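Local coordinates for hypothetical protein (PDB 2O62) that is of unknown function but joins two halves of probable calycin type, one a nine-stranded antiparallel sheet, the other a closed barrel, in a single cyanobacterial chain, at residues 4-9 against 46-51; 13-18 against 34-39; 70-75 against 152-157. One frame throughout, in Å; residues are numbered along the deposited sequence.

Contact 1. Residues 4-9 against 46-51; sequences SQWECF and QTVRLT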
loop_
_atom_site.group_PDB
_atom_site.type_symbol
_atom_site.label_atom_id
_atom_site.label_comp_id
_atom_site.label_asym_id
_atom_site.label_seq_id
_atom_site.Cartn_x
_atom_site.Cartn_y
_atom_site.Cartn_z
ATOM N N SER A 4 -10.069 -16.364 -10.100
ATOM C CA SER A 4 -8.757 -16.918 -9.768
ATOM C C SER A 4 -7.714 -15.801 -9.609
ATOM O O SER A 4 -7.877 -14.696 -10.152
ATOM C CB SER A 4 -8.280 -17.860 -10.862
ATOM O OG SER A 4 -7.975 -17.146 -12.061
ATOM N N GLN A 5 -6.634 -16.084 -8.885
ATOM C CA GLN A 5 -5.550 -15.103 -8.773
ATOM C C GLN A 5 -5.003 -14.659 -10.134
ATOM O O GLN A 5 -4.725 -13.525 -10.317
ATOM C CB GLN A 5 -4.437 -15.624 -7.870
ATOM C CG GLN A 5 -4.867 -15.676 -6.420
ATOM C CD GLN A 5 -4.888 -14.300 -5.860
ATOM O OE1 GLN A 5 -3.861 -13.669 -5.778
ATOM N NE2 GLN A 5 -6.078 -13.816 -5.502
ATOM N N TRP A 6 -4.887 -15.563 -11.092
ATOM C CA TRP A 6 -4.425 -15.221 -12.424
ATOM C C TRP A 6 -5.377 -14.256 -13.114
ATOM O O TRP A 6 -4.938 -13.272 -13.702
ATOM C CB TRP A 6 -4.254 -16.477 -13.242
ATOM C CG TRP A 6 -3.659 -16.228 -14.622
ATOM C CD1 TRP A 6 -4.329 -16.242 -15.830
ATOM C CD2 TRP A 6 -2.303 -15.924 -14.917
ATOM N NE1 TRP A 6 -3.456 -15.963 -16.849
ATOM C CE2 TRP A 6 -2.210 -15.742 -16.316
ATOM C CE3 TRP A 6 -1.140 -15.770 -14.127
ATOM C CZ2 TRP A 6 -1.018 -15.420 -16.936
ATOM C CZ3 TRP A 6 0.039 -15.456 -14.740
ATOM C CH2 TRP A 6 0.098 -15.267 -16.140
ATOM N N GLU A 7 -6.675 -14.519 -13.009
ATOM C CA GLU A 7 -7.671 -13.638 -13.589
ATOM C C GLU A 7 -7.640 -12.251 -12.964
ATOM O O GLU A 7 -7.815 -11.261 -13.671
ATOM C CB GLU A 7 -9.047 -14.268 -13.480
ATOM C CG GLU A 7 -9.166 -15.442 -14.418
ATOM C CD GLU A 7 -10.244 -16.458 -14.019
ATOM O OE1 GLU A 7 -10.810 -16.373 -12.896
ATOM O OE2 GLU A 7 -10.508 -17.365 -14.849
ATOM N N CYS A 8 -7.428 -12.182 -11.650
ATOM C CA CYS A 8 -7.242 -10.892 -10.984
ATOM C C CYS A 8 -6.036 -10.148 -11.520
ATOM O O CYS A 8 -6.084 -8.943 -11.782
ATOM C CB CYS A 8 -7.075 -11.069 -9.485
ATOM S SG CYS A 8 -8.459 -11.757 -8.603
ATOM N N PHE A 9 -4.933 -10.865 -11.668
ATOM C CA PHE A 9 -3.717 -10.308 -12.227
ATOM C C PHE A 9 -4.003 -9.708 -13.599
ATOM O O PHE A 9 -3.572 -8.600 -13.854
ATOM C CB PHE A 9 -2.641 -11.390 -12.259
ATOM C CG PHE A 9 -1.389 -11.037 -13.030
ATOM C CD1 PHE A 9 -0.777 -9.815 -12.904
ATOM C CD2 PHE A 9 -0.802 -12.005 -13.830
ATOM C CE1 PHE A 9 0.400 -9.520 -13.570
ATOM C CE2 PHE A 9 0.373 -11.733 -14.520
ATOM C CZ PHE A 9 0.979 -10.483 -14.386
ATOM N N GLN A 46 -2.541 -16.883 -21.336
ATOM C CA GLN A 46 -1.901 -17.893 -20.521
ATOM C C GLN A 46 -0.473 -17.469 -20.141
ATOM O O GLN A 46 0.128 -18.075 -19.270
ATOM C CB GLN A 46 -1.855 -19.197 -21.292
ATOM C CG GLN A 46 -3.250 -19.824 -21.590
ATOM C CD GLN A 46 -3.149 -21.166 -22.346
ATOM O OE1 GLN A 46 -3.096 -21.218 -23.590
ATOM N NE2 GLN A 46 -3.135 -22.258 -21.586
ATOM N N THR A 47 0.082 -16.494 -20.854
ATOM C CA THR A 47 1.398 -15.912 -20.559
ATOM C C THR A 47 1.166 -14.418 -20.470
ATOM O O THR A 47 0.394 -13.892 -21.273
ATOM C CB THR A 47 2.375 -16.107 -21.731
ATOM O OG1 THR A 47 2.664 -17.498 -21.939
ATOM C CG2 THR A 47 3.699 -15.354 -21.475
ATOM N N VAL A 48 1.780 -13.725 -19.500
ATOM C CA VAL A 48 1.818 -12.262 -19.514
ATOM C C VAL A 48 3.257 -11.764 -19.713
ATOM O O VAL A 48 4.165 -12.168 -18.965
ATOM C CB VAL A 48 1.250 -11.647 -18.231
ATOM C CG1 VAL A 48 1.497 -10.170 -18.231
ATOM C CG2 VAL A 48 -0.265 -11.877 -18.126
ATOM N N ARG A 49 3.475 -10.932 -20.735
ATOM C CA ARG A 49 4.772 -10.326 -20.955
ATOM C C ARG A 49 4.801 -8.922 -20.377
ATOM O O ARG A 49 3.927 -8.091 -20.647
ATOM C CB ARG A 49 5.115 -10.247 -22.419
ATOM C CG ARG A 49 6.421 -9.495 -22.669
ATOM C CD ARG A 49 6.718 -9.421 -24.130
ATOM N NE ARG A 49 7.059 -10.747 -24.582
ATOM C CZ ARG A 49 6.860 -11.213 -25.813
ATOM N NH1 ARG A 49 6.295 -10.456 -26.747
ATOM N NH2 ARG A 49 7.215 -12.466 -26.098
ATOM N N LEU A 50 5.817 -8.670 -19.564
ATOM C CA LEU A 50 6.010 -7.371 -18.954
ATOM C C LEU A 50 7.188 -6.670 -19.606
ATOM O O LEU A 50 8.255 -7.261 -19.718
ATOM C CB LEU A 50 6.269 -7.555 -17.469
ATOM C CG LEU A 50 6.562 -6.301 -16.632
ATOM C CD1 LEU A 50 6.022 -6.474 -15.253
ATOM C CD2 LEU A 50 8.062 -5.954 -16.566
ATOM N N THR A 51 6.988 -5.433 -20.083
ATOM C CA THR A 51 8.078 -4.656 -20.694
ATOM C C THR A 51 8.093 -3.348 -19.921
ATOM O O THR A 51 7.175 -2.558 -20.076
ATOM C CB THR A 51 7.874 -4.393 -22.199
ATOM O OG1 THR A 51 7.711 -5.629 -22.910
ATOM C CG2 THR A 51 9.088 -3.692 -22.790
#
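Trp-6 and Phe-9 both carry CG anti to the backbone N, with chi1 at -175° and 170°, and from there the two rings reach toward Val-48. The short helix 5-10 that bears them lies over strand 47-54 near one margin of the nine-stranded antiparallel sheet, an arrangement reminiscent of calycins, in which a short N-terminal helix caps the sheet that follows. The axes of 5-9 and 47-51 stay 11.0 Å apart, so long aromatic side chains have to span the gap.

Val-48 meets them with one methyl in particular. Val-48 CG2 sits 3.7 Å from CE2 of Phe-9, the two side chains approaching tip to tip, and 3.8 Å from CZ2 of Trp-6, which slides past it in the opposite direction. The second methyl, Val-48 CG1, rests 3.9 Å from CZ of Phe-9. The rings also meet each other: Phe-9 CD2 stands over one face of the indole toward its rim, while Trp-6 CH2 lies at the edge of the phenyl ring, in its plane. Just before the strand, Trp-6 CZ2 comes 3.7 Å from the carbonyl O of Gln-46, where Gln-46 and Thr-47 together face Leu-42 in a classic beta bulge. The indole N-H bonds to Asn-45 O. An alanine in place of Trp-6 would probably leave that carbonyl without its N-H and open a gap beside Val-48 CG2 and Phe-9 CD2.

At the start of the helix, Ser-4 and Glu-7 close a capping box: Glu-7 N donates to Ser-4 OG at 3.1 Å, and Ser-4 N returns a 2.9 Å bond to Glu-7 OE1, reaching it from the anti side of the carboxylate, 35° out of its plane.

Contact 2. Residues 13-18 against 34-39; sequences LGVWEG and SSRLCL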
loop_
_atom_site.group_PDB
_atom_site.type_symbol
_atom_site.label_atom_id
_atom_site.label_comp_id
_atom_site.label_asym_id
_atom_site.label_seq_id
_atom_site.Cartn_x
_atom_site.Cartn_y
_atom_site.Cartn_z
ATOM N N LEU A 13 -3.751 -5.718 -17.201
ATOM C CA LEU A 13 -3.214 -5.626 -18.546
ATOM C C LEU A 13 -3.415 -4.182 -19.080
ATOM O O LEU A 13 -4.471 -3.569 -18.867
ATOM C CB LEU A 13 -3.868 -6.599 -19.482
ATOM C CG LEU A 13 -3.634 -8.042 -19.164
ATOM C CD1 LEU A 13 -4.270 -8.881 -20.243
ATOM C CD2 LEU A 13 -2.144 -8.321 -19.091
ATOM N N GLY A 14 -2.419 -3.688 -19.805
ATOM C CA GLY A 14 -2.484 -2.354 -20.410
ATOM C C GLY A 14 -1.112 -1.713 -20.436
ATOM O O GLY A 14 -0.099 -2.366 -20.174
ATOM N N VAL A 15 -1.080 -0.421 -20.742
ATOM C CA VAL A 15 0.169 0.313 -20.819
ATOM C C VAL A 15 0.105 1.389 -19.736
ATOM O O VAL A 15 -0.735 2.264 -19.803
ATOM C CB VAL A 15 0.383 0.943 -22.191
ATOM C CG1 VAL A 15 1.672 1.715 -22.237
ATOM C CG2 VAL A 15 0.371 -0.118 -23.271
ATOM N N TRP A 16 0.944 1.241 -18.720
ATOM C CA TRP A 16 0.932 2.092 -17.556
ATOM C C TRP A 16 2.128 3.021 -17.681
ATOM O O TRP A 16 3.288 2.587 -17.642
ATOM C CB TRP A 16 0.997 1.269 -16.270
ATOM C CG TRP A 16 -0.163 0.392 -16.071
ATOM C CD1 TRP A 16 -0.223 -0.961 -16.296
ATOM C CD2 TRP A 16 -1.458 0.787 -15.663
ATOM N NE1 TRP A 16 -1.478 -1.435 -15.991
ATOM C CE2 TRP A 16 -2.265 -0.389 -15.612
ATOM C CE3 TRP A 16 -2.016 2.011 -15.275
ATOM C CZ2 TRP A 16 -3.599 -0.366 -15.224
ATOM C CZ3 TRP A 16 -3.348 2.038 -14.894
ATOM C CH2 TRP A 16 -4.127 0.853 -14.858
ATOM N N GLU A 17 1.832 4.318 -17.781
ATOM C CA GLU A 17 2.847 5.342 -17.902
ATOM C C GLU A 17 2.922 6.168 -16.629
ATOM O O GLU A 17 1.935 6.358 -15.948
ATOM C CB GLU A 17 2.508 6.255 -19.061
ATOM C CG GLU A 17 2.467 5.539 -20.394
ATOM C CD GLU A 17 2.647 6.497 -21.527
ATOM O OE1 GLU A 17 1.659 7.204 -21.825
ATOM O OE2 GLU A 17 3.770 6.551 -22.100
ATOM N N GLY A 18 4.104 6.643 -16.292
ATOM C CA GLY A 18 4.230 7.516 -15.159
ATOM C C GLY A 18 5.652 7.652 -14.713
ATOM O O GLY A 18 6.514 8.005 -15.499
ATOM N N SER A 34 11.042 8.601 -15.206
ATOM C CA SER A 34 9.852 8.348 -15.984
ATOM C C SER A 34 9.824 6.897 -16.490
ATOM O O SER A 34 10.867 6.254 -16.772
ATOM C CB SER A 34 9.698 9.392 -17.121
ATOM O OG SER A 34 10.658 9.158 -18.150
ATOM N N SER A 35 8.612 6.377 -16.572
ATOM C CA SER A 35 8.394 4.955 -16.853
ATOM C C SER A 35 7.204 4.672 -17.787
ATOM O O SER A 35 6.233 5.447 -17.890
ATOM C CB SER A 35 8.227 4.206 -15.536
ATOM O OG SER A 35 7.051 4.609 -14.860
ATOM N N ARG A 36 7.356 3.565 -18.528
ATOM C CA ARG A 36 6.288 2.976 -19.330
ATOM C C ARG A 36 6.371 1.474 -19.074
ATOM O O ARG A 36 7.433 0.864 -19.273
ATOM C CB ARG A 36 6.478 3.268 -20.825
ATOM C CG ARG A 36 5.260 2.980 -21.691
ATOM C CD ARG A 36 5.380 3.593 -23.112
ATOM N NE ARG A 36 4.353 3.086 -24.034
ATOM C CZ ARG A 36 3.344 3.787 -24.564
ATOM N NH1 ARG A 36 3.168 5.085 -24.296
ATOM N NH2 ARG A 36 2.501 3.173 -25.384
ATOM N N LEU A 37 5.263 0.900 -18.601
ATOM C CA LEU A 37 5.187 -0.507 -18.213
ATOM C C LEU A 37 4.063 -1.094 -19.016
ATOM O O LEU A 37 2.900 -0.764 -18.833
ATOM C CB LEU A 37 4.926 -0.662 -16.721
ATOM C CG LEU A 37 5.082 -2.055 -16.085
ATOM C CD1 LEU A 37 5.242 -1.869 -14.597
ATOM C CD2 LEU A 37 3.959 -2.918 -16.304
ATOM N N CYS A 38 4.439 -1.963 -19.919
ATOM C CA CYS A 38 3.447 -2.660 -20.730
ATOM C C CYS A 38 3.264 -4.071 -20.206
ATOM O O CYS A 38 4.198 -4.826 -20.049
ATOM C CB CYS A 38 3.798 -2.699 -22.216
ATOM S SG CYS A 38 2.580 -3.607 -23.230
ATOM N N LEU A 39 2.020 -4.390 -19.891
ATOM C CA LEU A 39 1.629 -5.744 -19.513
ATOM C C LEU A 39 0.684 -6.211 -20.593
ATOM O O LEU A 39 -0.420 -5.680 -20.776
ATOM C CB LEU A 39 0.911 -5.818 -18.168
ATOM C CG LEU A 39 1.697 -5.610 -16.883
ATOM C CD1 LEU A 39 0.738 -5.538 -15.681
ATOM C CD2 LEU A 39 2.692 -6.777 -16.689
HETATM O O HOH W 1 5.150 2.779 -15.275
#
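Arg-36 leans across to Val-15 and Glu-17. From CB the chain turns to CG, anti to the backbone N, and runs extended from there to NE. Arg-36 CG passes 3.8 Å from Val-15 CG1. Arg-36 CD comes 3.5 Å from Glu-17 OE2, and Arg-36 NE lies 3.5 Å from Val-15 CG1, which covers one face of the guanidinium toward its rim. At the tip, Arg-36 NH1 reaches Glu-17 OE2 at 2.7 Å in a salt bridge near the guanidinium plane. Its hydrogen bond is weak, bent to 139° at the hydrogen, and the carboxylate stands 81° to the guanidinium. Both residues have a second conformer, so the bridge describes one pair of conformers and need not hold throughout. The other oxygen of Glu-17, OE1, bonds to a glycerol probably left from crystallisation.

Strands 14-23 and 29-42 form a beta hairpin in the antiparallel sheet, and here six backbone hydrogen bonds pair Gly-14 with Leu-39, Trp-16 with Leu-37 and Gly-18 with Ser-35. Val-15 with Cys-38 and Glu-17 with Arg-36 are the non-hydrogen-bonded pairs between them, and these four side chains share a face.

Trp-16, Leu-37 and Leu-39 occupy the buried face, where Trp-16 NE1 bonds to Asn-12 O and the indole forms a cation-pi contact with Arg-104. On this face too, Ser-35 OG donates to a water at 2.7 Å, and that water donates to Trp-16 O at 3.0 Å; the carbonyl thus accepts from the water as well as from Leu-37 N. Just before the strand, Leu-13 CD2 packs 4.1 Å from Leu-39 CB.

Contact 3. Residues 70-75 against 152-157; sequences GLLFFE and VTIYRD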
loop_
_atom_site.group_PDB
_atom_site.type_symbol
_atom_site.label_atom_id
_atom_site.label_comp_id
_atom_site.label_asym_id
_atom_site.label_seq_id
_atom_site.Cartn_x
_atom_site.Cartn_y
_atom_site.Cartn_z
ATOM N N GLY A 70 4.981 -14.559 -3.246
ATOM C CA GLY A 70 4.784 -13.418 -2.383
ATOM C C GLY A 70 3.746 -12.431 -2.841
ATOM O O GLY A 70 3.615 -11.346 -2.250
ATOM N N LEU A 71 2.944 -12.838 -3.824
ATOM C CA LEU A 71 1.925 -11.987 -4.446
ATOM C C LEU A 71 0.528 -12.452 -4.156
ATOM O O LEU A 71 0.222 -13.636 -4.299
ATOM C CB LEU A 71 2.046 -12.051 -5.973
ATOM C CG LEU A 71 2.699 -11.026 -6.887
ATOM C CD1 LEU A 71 2.564 -11.601 -8.302
ATOM C CD2 LEU A 71 2.014 -9.681 -6.807
ATOM N N LEU A 72 -0.329 -11.512 -3.769
ATOM C CA LEU A 72 -1.767 -11.766 -3.700
ATOM C C LEU A 72 -2.531 -10.621 -4.339
ATOM O O LEU A 72 -2.165 -9.454 -4.164
ATOM C CB LEU A 72 -2.265 -11.974 -2.244
ATOM C CG LEU A 72 -2.245 -13.362 -1.646
ATOM C CD1 LEU A 72 -2.744 -13.299 -0.226
ATOM C CD2 LEU A 72 -3.085 -14.331 -2.418
ATOM N N PHE A 73 -3.616 -10.972 -5.064
ATOM C CA PHE A 73 -4.465 -9.995 -5.788
ATOM C C PHE A 73 -5.902 -9.973 -5.321
ATOM O O PHE A 73 -6.493 -11.008 -4.964
ATOM C CB PHE A 73 -4.544 -10.338 -7.298
ATOM C CG PHE A 73 -3.257 -10.207 -8.024
ATOM C CD1 PHE A 73 -2.350 -11.240 -8.015
ATOM C CD2 PHE A 73 -2.951 -9.046 -8.711
ATOM C CE1 PHE A 73 -1.119 -11.085 -8.666
ATOM C CE2 PHE A 73 -1.730 -8.888 -9.372
ATOM C CZ PHE A 73 -0.832 -9.928 -9.355
ATOM N N PHE A 74 -6.470 -8.769 -5.381
ATOM C CA PHE A 74 -7.904 -8.548 -5.291
ATOM C C PHE A 74 -8.557 -8.514 -6.656
ATOM O O PHE A 74 -7.879 -8.459 -7.707
ATOM C CB PHE A 74 -8.175 -7.254 -4.517
ATOM C CG PHE A 74 -7.659 -7.302 -3.107
ATOM C CD1 PHE A 74 -8.403 -7.888 -2.088
ATOM C CD2 PHE A 74 -6.414 -6.811 -2.807
ATOM C CE1 PHE A 74 -7.890 -7.935 -0.780
ATOM C CE2 PHE A 74 -5.916 -6.842 -1.500
ATOM C CZ PHE A 74 -6.636 -7.443 -0.516
ATOM N N GLU A 75 -9.886 -8.620 -6.668
ATOM C CA GLU A 75 -10.593 -8.834 -7.941
ATOM C C GLU A 75 -10.501 -7.687 -8.883
ATOM O O GLU A 75 -10.627 -7.877 -10.071
ATOM C CB GLU A 75 -12.065 -9.184 -7.717
ATOM C CG GLU A 75 -12.218 -10.516 -7.090
ATOM C CD GLU A 75 -13.444 -11.260 -7.546
ATOM O OE1 GLU A 75 -14.268 -10.662 -8.289
ATOM O OE2 GLU A 75 -13.563 -12.453 -7.167
ATOM N N VAL A 152 -11.924 -6.353 2.876
ATOM C CA VAL A 152 -11.796 -7.734 2.480
ATOM C C VAL A 152 -10.384 -8.201 2.844
ATOM O O VAL A 152 -9.403 -7.564 2.430
ATOM C CB VAL A 152 -11.930 -7.887 0.950
ATOM C CG1 VAL A 152 -11.871 -9.354 0.513
ATOM C CG2 VAL A 152 -13.238 -7.268 0.478
ATOM N N THR A 153 -10.315 -9.340 3.531
ATOM C CA THR A 153 -9.047 -9.987 3.865
ATOM C C THR A 153 -9.017 -11.261 3.073
ATOM O O THR A 153 -9.947 -12.112 3.129
ATOM C CB THR A 153 -8.868 -10.263 5.389
ATOM O OG1 THR A 153 -8.930 -9.011 6.121
ATOM C CG2 THR A 153 -7.511 -10.960 5.656
ATOM N N ILE A 154 -7.926 -11.395 2.328
ATOM C CA ILE A 154 -7.608 -12.620 1.622
ATOM C C ILE A 154 -6.331 -13.277 2.176
ATOM O O ILE A 154 -5.509 -12.634 2.808
ATOM C CB ILE A 154 -7.463 -12.373 0.101
ATOM C CG1 ILE A 154 -6.394 -11.356 -0.214
ATOM C CG2 ILE A 154 -8.802 -11.946 -0.510
ATOM C CD1 ILE A 154 -6.224 -11.168 -1.725
ATOM N N TYR A 155 -6.202 -14.574 1.901
ATOM C CA TYR A 155 -5.233 -15.445 2.571
ATOM C C TYR A 155 -4.375 -16.143 1.557
ATOM O O TYR A 155 -4.794 -16.377 0.448
ATOM C CB TYR A 155 -5.944 -16.461 3.471
ATOM C CG TYR A 155 -6.754 -15.729 4.524
ATOM C CD1 TYR A 155 -6.185 -15.333 5.720
ATOM C CD2 TYR A 155 -8.101 -15.471 4.326
ATOM C CE1 TYR A 155 -6.916 -14.639 6.679
ATOM C CE2 TYR A 155 -8.850 -14.795 5.273
ATOM C CZ TYR A 155 -8.246 -14.391 6.461
ATOM O OH TYR A 155 -8.961 -13.701 7.413
ATOM N N ARG A 156 -3.164 -16.480 1.972
ATOM C CA ARG A 156 -2.235 -17.187 1.114
ATOM C C ARG A 156 -2.610 -18.572 0.744
ATOM O O ARG A 156 -2.222 -19.030 -0.319
ATOM C CB ARG A 156 -0.896 -17.282 1.782
ATOM C CG ARG A 156 -0.251 -15.991 1.972
ATOM C CD ARG A 156 1.044 -16.253 2.634
ATOM N NE ARG A 156 1.767 -17.300 1.934
ATOM C CZ ARG A 156 2.743 -18.006 2.479
ATOM N NH1 ARG A 156 3.148 -17.769 3.729
ATOM N NH2 ARG A 156 3.338 -18.958 1.774
ATOM N N ASP A 157 -3.311 -19.262 1.640
ATOM C CA ASP A 157 -3.834 -20.585 1.363
ATOM C C ASP A 157 -5.087 -20.498 0.521
ATOM O O ASP A 157 -5.684 -21.502 0.193
ATOM C CB ASP A 157 -4.100 -21.364 2.668
ATOM C CG ASP A 157 -4.859 -20.552 3.712
ATOM O OD1 ASP A 157 -5.719 -19.741 3.322
ATOM O OD2 ASP A 157 -4.600 -20.737 4.928
#
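Strands 71-73 and 152-155 run at 140° to each other with their axes 8.2 Å apart, too far for sheet pairing, and Leu-72 and Arg-156 bring their CA atoms nearest, at 7.3 Å. Side chains make the contact. Ile-154 is the central one: chi1 of 58° puts CG1 between the backbone N and the carbonyl carbon, and the chain beyond carries CD1 into the other segment. Ile-154 CD1 lies over one face of the Phe-74 ring in a CH-pi contact, 3.9 Å from the ring centroid and 17° off its normal. Ile-154 CD1 also touches Leu-72 CB and comes 3.3 Å from Phe-73 O. Phe-74 continues past it, bringing Phe-74 CE1 to 3.6 Å from Val-152 O. At the other end Leu-72 CD1 rests against the backbone, 3.7 Å from Tyr-155 C.

The contact joins the two halves of the protein: 71-73 is an outermost strand of the nine-stranded sheet, and 145-155 belongs to the closed ten-stranded barrel. Barrel strand 259-269 adds Leu-262 and Leu-264 against Phe-74, and Trp-259 against Leu-72. Beside it, Gly-70 O accepts a hydrogen bond from Arg-251 NH2 of the barrel. Between 70-75 and 152-157 themselves the chemistry is apolar, which suggests that this interface rests mainly on the fit of methyls to a ring and to backbone.

Contacts 1 and 2 share a sheet, in which strands 47-54 and 29-42 are neighbours; Val-48 CG1 packs 3.9 Å from Leu-39 CD2, joining the two. Contact 3 alone reaches into the barrel, its centre about 13 Å from the chain's centre, against about 20 and 19 Å for contacts 1 and 2. All three are partly buried, but only contacts 1 and 2 include exposed residues among those that touch. Helix 5-10 connects contacts 1 and 3: Gln-5 OE1 is hydrogen-bonded to Phe-73 N. Contact 2 is backbone-bonded within the sheet, with its charged pair on the more exposed face, whereas contacts 1 and 3 pack separate elements together through apolar side chains.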